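Putative phosphinothricin n-acetyltransferase (Acinetobacter baylyi, PDB 2JLM) transfers an acetyl group from acetyl-CoA to amino-acid substrates, probably including L-methionine sulfoximine and L-methionine sulfone. Local coordinates at the interface of chains A and B. Coordinates in Å, arbitrary orientation; residue numbers count along the deposited sequence, not the author numbering. Chains: chain A/B, Putative phosphinothricin n-acetyltransferase.

Contact 1: the interface of chains A and B. Residues chain A 38-40, 44; chain B 85-87.
Two copies of a GNAT-family acetyltransferase meet at a two-fold homodimeric interface, where the A:Leu38–A:Asp40 loop packs against B:Phe85, B:Pro86 and B:Ala87 of the partner, and this patch with its symmetry twin helps join the subunits; the structure alone does not show whether the dimer is the working form. It illustrates a backbone bond framed by small apolar contacts. The amide B:Ala87 N, in the short 3-10 helix 86-88, donates to the carbonyl A:Tyr39 O at 2.9 Å, meeting it nearly along the C=O axis. Beside this bond the A:Tyr39 methylene packs against two residues of chain B. Its CB lies 3.7 Å from CB of B:Phe85 and also touches the methyl CB of B:Ala87, which approaches the A:Tyr39 ring from one face, outside the rim and 3.9 Å from CD1.

The B:Phe85 ring is set beside its own backbone N, CG anti to the carbonyl carbon (chi1 -67°), and from there its CD2–CE2 side runs past two side chains of chain A. Carboxylate oxygen OD2 of A:Asp40 comes to 3.5 Å from B:Phe85 CD2, with the carboxylate and ring planes turned 39° apart. The same oxygen also rests 3.6 Å from CD of B:Pro86. Farther along the ring, CD2 of A:Leu38 meets B:Phe85 CE2 at 4.1 Å, the two side chains crossing at about a right angle.

A second-shell arginine positions the carboxylate. A:Arg44 grips the other A:Asp40 oxygen, OD1, side-on from one face, with a salt bridge through NE at 2.9 Å and a second hydrogen bond from NH2 at 3.0 Å. This may draw negative charge towards OD1, away from the oxygen that faces carbon.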
loop_
_atom_site.group_PDB
_atom_site.type_symbol
_atom_site.label_atom_id
_atom_site.label_comp_id
_atom_site.label_asym_id
_atom_site.label_seq_id
_atom_site.Cartn_x
_atom_site.Cartn_y
_atom_site.Cartn_z
ATOM N N LEU A 38 -30.025 -1.426 17.212
ATOM C CA LEU A 38 -29.667 -0.215 17.950
ATOM C C LEU A 38 -28.273 0.259 17.566
ATOM O O LEU A 38 -27.309 -0.532 17.542
ATOM C CB LEU A 38 -29.695 -0.482 19.454
ATOM C CG LEU A 38 -30.876 0.122 20.203
ATOM C CD1 LEU A 38 -30.881 -0.357 21.638
ATOM C CD2 LEU A 38 -30.803 1.647 20.134
ATOM N N TYR A 39 -28.159 1.551 17.281
ATOM C CA TYR A 39 -26.881 2.117 16.857
ATOM C C TYR A 39 -25.966 2.527 18.034
ATOM O O TYR A 39 -25.024 3.301 17.862
ATOM C CB TYR A 39 -27.096 3.251 15.830
ATOM C CG TYR A 39 -27.260 2.777 14.374
ATOM C CD1 TYR A 39 -26.743 3.515 13.313
ATOM C CD2 TYR A 39 -27.916 1.585 14.073
ATOM C CE1 TYR A 39 -26.882 3.081 11.981
ATOM C CE2 TYR A 39 -28.056 1.144 12.758
ATOM C CZ TYR A 39 -27.542 1.901 11.714
ATOM O OH TYR A 39 -27.696 1.466 10.406
ATOM N N ASP A 40 -26.248 1.993 19.222
ATOM C CA ASP A 40 -25.338 2.114 20.368
ATOM C C ASP A 40 -24.219 1.085 20.271
ATOM O O ASP A 40 -24.421 -0.001 19.728
ATOM C CB ASP A 40 -26.075 1.885 21.693
ATOM C CG ASP A 40 -27.122 2.942 21.973
ATOM O OD1 ASP A 40 -27.666 2.951 23.094
ATOM O OD2 ASP A 40 -27.399 3.761 21.074
ATOM N N ARG A 44 -26.471 -0.312 28.013
ATOM C CA ARG A 44 -27.044 0.736 28.840
ATOM C C ARG A 44 -27.167 0.242 30.270
ATOM O O ARG A 44 -26.964 -0.941 30.544
ATOM C CB ARG A 44 -28.432 1.120 28.316
ATOM C CG ARG A 44 -28.407 1.719 26.922
ATOM C CD ARG A 44 -29.790 2.132 26.451
ATOM N NE ARG A 44 -29.758 2.543 25.049
ATOM C CZ ARG A 44 -30.688 3.286 24.461
ATOM N NH1 ARG A 44 -31.734 3.721 25.158
ATOM N NH2 ARG A 44 -30.563 3.598 23.177
ATOM N N PHE B 85 -27.082 8.884 17.769
ATOM C CA PHE B 85 -26.709 7.580 18.277
ATOM C C PHE B 85 -25.255 7.418 17.921
ATOM O O PHE B 85 -24.826 7.894 16.872
ATOM C CB PHE B 85 -27.523 6.467 17.618
ATOM C CG PHE B 85 -28.971 6.492 17.971
ATOM C CD1 PHE B 85 -29.815 7.438 17.414
ATOM C CD2 PHE B 85 -29.494 5.568 18.862
ATOM C CE1 PHE B 85 -31.157 7.467 17.741
ATOM C CE2 PHE B 85 -30.837 5.587 19.191
ATOM C CZ PHE B 85 -31.669 6.539 18.630
ATOM N N PRO B 86 -24.485 6.761 18.803
ATOM C CA PRO B 86 -23.029 6.696 18.656
ATOM C C PRO B 86 -22.546 6.201 17.295
ATOM O O PRO B 86 -21.556 6.726 16.799
ATOM C CB PRO B 86 -22.612 5.724 19.773
ATOM C CG PRO B 86 -23.622 5.944 20.832
ATOM C CD PRO B 86 -24.934 6.206 20.096
ATOM N N ALA B 87 -23.214 5.220 16.700
ATOM C CA ALA B 87 -22.714 4.642 15.440
ATOM C C ALA B 87 -22.912 5.556 14.221
ATOM O O ALA B 87 -22.513 5.211 13.105
ATOM C CB ALA B 87 -23.322 3.258 15.196
#

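Contact 2: the interface of chains A and B. Residues chain A 41, 158-161; chain B 87, 89, 180-182.
The C-terminal tail of chain B, B:Gln180 to B:Asp182, lies over A:Tyr41 and the turn at A:Phe160 and A:Gly161, and is a worked case of a subunit end docking through an aspartate side-chain carboxylate on a hairpin turn of its GNAT partner. Hydrogen bonds from backbone amides of chain A carry the polar part. The turn joins strand 156-159 to strand 162-172, and its two residues have positive phi. Their amides face the same carboxylate: A:Phe160 N gives its N-H to the syn lone pair of B:Asp181 OD1 at 2.8 Å. A:Gly161 N reaches B:Asp181 OD2 at 3.0 Å, also on the syn side but 32° out of the carboxylate plane. The B:Asp181 group is thus held at both oxygens and fixed in rotation. Two residues before A:Phe160, in strand 156-159, A:Phe158 N donates to B:Ala87 O at 2.9 Å, binding the partner's 3-10 helix as well.

Packing is built on two aromatic rings. The amide nitrogen of B:Asp182 sits 3.4 Å above the A:Tyr41 ring plane, over its centre, while B:Asp181 CB reaches the CE2 rim. The B:Asp182 side chain adds its CB, 3.3 Å from A:Tyr41 CD1. B:Asp181 also turns its carboxylate nearly upright, 78°, to the A:Phe158 ring, and CE2 of that ring meets B:Gln180 CA at 3.5 Å; the B:Gln180 side chain is incompletely modelled.

Same-side bonds arrange these surfaces. The phenol OH of A:Tyr41 donates to the carbonyl A:Phe158 O, tying the ring to the strand. In chain B, B:Lys89 passes the tip of the phenol at about a right angle, its CD lying beyond A:Tyr41 OH at 3.4 Å. Its chain bends at chi3 (-89°), turning the terminal amine NZ back to the tail, where NZ donates to the carbonyl B:Gln180 O and forms a salt bridge of 2.8 Å with B:Asp182 OD2, met on the anti side of the carboxylate.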
loop_
_atom_site.group_PDB
_atom_site.type_symbol
_atom_site.label_atom_id
_atom_site.label_comp_id
_atom_site.label_asym_id
_atom_site.label_seq_id
_atom_site.Cartn_x
_atom_site.Cartn_y
_atom_site.Cartn_z
ATOM N N TYR A 41 -23.045 1.416 20.807
ATOM C CA TYR A 41 -21.951 0.447 20.882
ATOM C C TYR A 41 -21.965 -0.263 22.239
ATOM O O TYR A 41 -21.866 -1.484 22.316
ATOM C CB TYR A 41 -20.603 1.133 20.692
ATOM C CG TYR A 41 -20.379 1.761 19.334
ATOM C CD1 TYR A 41 -20.369 3.144 19.175
ATOM C CD2 TYR A 41 -20.159 0.973 18.214
ATOM C CE1 TYR A 41 -20.149 3.725 17.926
ATOM C CE2 TYR A 41 -19.941 1.543 16.962
ATOM C CZ TYR A 41 -19.934 2.913 16.824
ATOM O OH TYR A 41 -19.715 3.469 15.581
ATOM N N PHE A 158 -21.582 3.036 11.440
ATOM C CA PHE A 158 -20.438 2.159 11.510
ATOM C C PHE A 158 -20.520 1.338 12.786
ATOM O O PHE A 158 -20.558 1.895 13.879
ATOM C CB PHE A 158 -19.134 2.965 11.463
ATOM C CG PHE A 158 -17.926 2.115 11.228
ATOM C CD1 PHE A 158 -17.507 1.826 9.940
ATOM C CD2 PHE A 158 -17.234 1.562 12.295
ATOM C CE1 PHE A 158 -16.404 1.022 9.722
ATOM C CE2 PHE A 158 -16.127 0.755 12.081
ATOM C CZ PHE A 158 -15.715 0.484 10.792
ATOM N N LYS A 159 -20.562 0.017 12.640
ATOM C CA LYS A 159 -20.644 -0.885 13.781
ATOM C C LYS A 159 -20.171 -2.284 13.384
ATOM O O LYS A 159 -20.295 -2.674 12.230
ATOM C CB LYS A 159 -22.072 -0.932 14.344
ATOM C CG LYS A 159 -22.156 -1.480 15.772
ATOM C CD LYS A 159 -23.578 -1.527 16.304
ATOM C CE LYS A 159 -23.668 -2.428 17.528
ATOM N NZ LYS A 159 -24.955 -2.261 18.244
ATOM N N PHE A 160 -19.633 -3.032 14.347
ATOM C CA PHE A 160 -19.038 -4.346 14.089
ATOM C C PHE A 160 -17.992 -4.273 12.982
ATOM O O PHE A 160 -17.890 -5.168 12.150
ATOM C CB PHE A 160 -20.100 -5.391 13.753
ATOM C CG PHE A 160 -21.145 -5.553 14.817
ATOM C CD1 PHE A 160 -20.783 -5.650 16.155
ATOM C CD2 PHE A 160 -22.487 -5.607 14.487
ATOM C CE1 PHE A 160 -21.750 -5.794 17.148
ATOM C CE2 PHE A 160 -23.461 -5.751 15.477
ATOM C CZ PHE A 160 -23.090 -5.845 16.810
ATOM N N GLY A 161 -17.232 -3.186 12.969
ATOM C CA GLY A 161 -16.204 -2.990 11.967
ATOM C C GLY A 161 -16.700 -2.866 10.538
ATOM O O GLY A 161 -15.969 -3.178 9.598
ATOM N N ALA B 87 -23.214 5.220 16.700
ATOM C CA ALA B 87 -22.714 4.642 15.440
ATOM C C ALA B 87 -22.912 5.556 14.221
ATOM O O ALA B 87 -22.513 5.211 13.105
ATOM C CB ALA B 87 -23.322 3.258 15.196
ATOM N N LYS B 89 -21.461 8.426 14.272
ATOM C CA LYS B 89 -20.338 9.324 14.541
ATOM C C LYS B 89 -19.695 9.946 13.297
ATOM O O LYS B 89 -19.159 11.054 13.361
ATOM C CB LYS B 89 -19.266 8.591 15.354
ATOM C CG LYS B 89 -18.668 7.403 14.637
ATOM C CD LYS B 89 -18.050 6.417 15.616
ATOM C CE LYS B 89 -16.604 6.747 15.904
ATOM N NZ LYS B 89 -15.923 5.559 16.485
ATOM N N GLN B 180 -13.572 3.175 13.065
ATOM C CA GLN B 180 -13.654 2.150 14.113
ATOM C C GLN B 180 -14.856 2.315 15.047
ATOM O O GLN B 180 -15.316 3.435 15.280
ATOM C CB GLN B 180 -12.341 2.085 14.919
ATOM C CG GLN B 180 -11.791 3.431 15.382
ATOM N N ASP B 181 -15.364 1.196 15.573
ATOM C CA ASP B 181 -16.401 1.233 16.610
ATOM C C ASP B 181 -15.869 2.054 17.770
ATOM O O ASP B 181 -14.658 2.109 17.974
ATOM C CB ASP B 181 -16.742 -0.179 17.113
ATOM C CG ASP B 181 -17.554 -0.996 16.107
ATOM O OD1 ASP B 181 -18.460 -1.747 16.541
ATOM O OD2 ASP B 181 -17.285 -0.900 14.889
ATOM N N ASP B 182 -16.754 2.696 18.533
ATOM C CA ASP B 182 -16.315 3.420 19.727
ATOM C C ASP B 182 -15.610 2.481 20.705
ATOM O O ASP B 182 -14.629 2.847 21.358
ATOM C CB ASP B 182 -17.492 4.089 20.433
ATOM C CG ASP B 182 -17.782 5.474 19.898
ATOM O OD1 ASP B 182 -18.752 6.095 20.392
ATOM O OD2 ASP B 182 -17.049 5.941 18.992
ATOM O OXT ASP B 182 -16.013 1.326 20.864
#

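Contact 1 and contact 2 are neighbouring parts of one interface, their C-alpha centres about 9 Å apart. B:Ala87 belongs to both: its amide serves contact 1 and its carbonyl contact 2, so the 3-10 helix 86-88 is bound at two points of chain A. On chain A, the consecutive residues A:Asp40 and A:Tyr41 divide between the two, linking the loop to the hairpin that receives the partner's tail. Since the interface is two-fold symmetric, each patch occurs twice, and the subunits exchange C-terminal tails, an arrangement that should resist their rotation against each other.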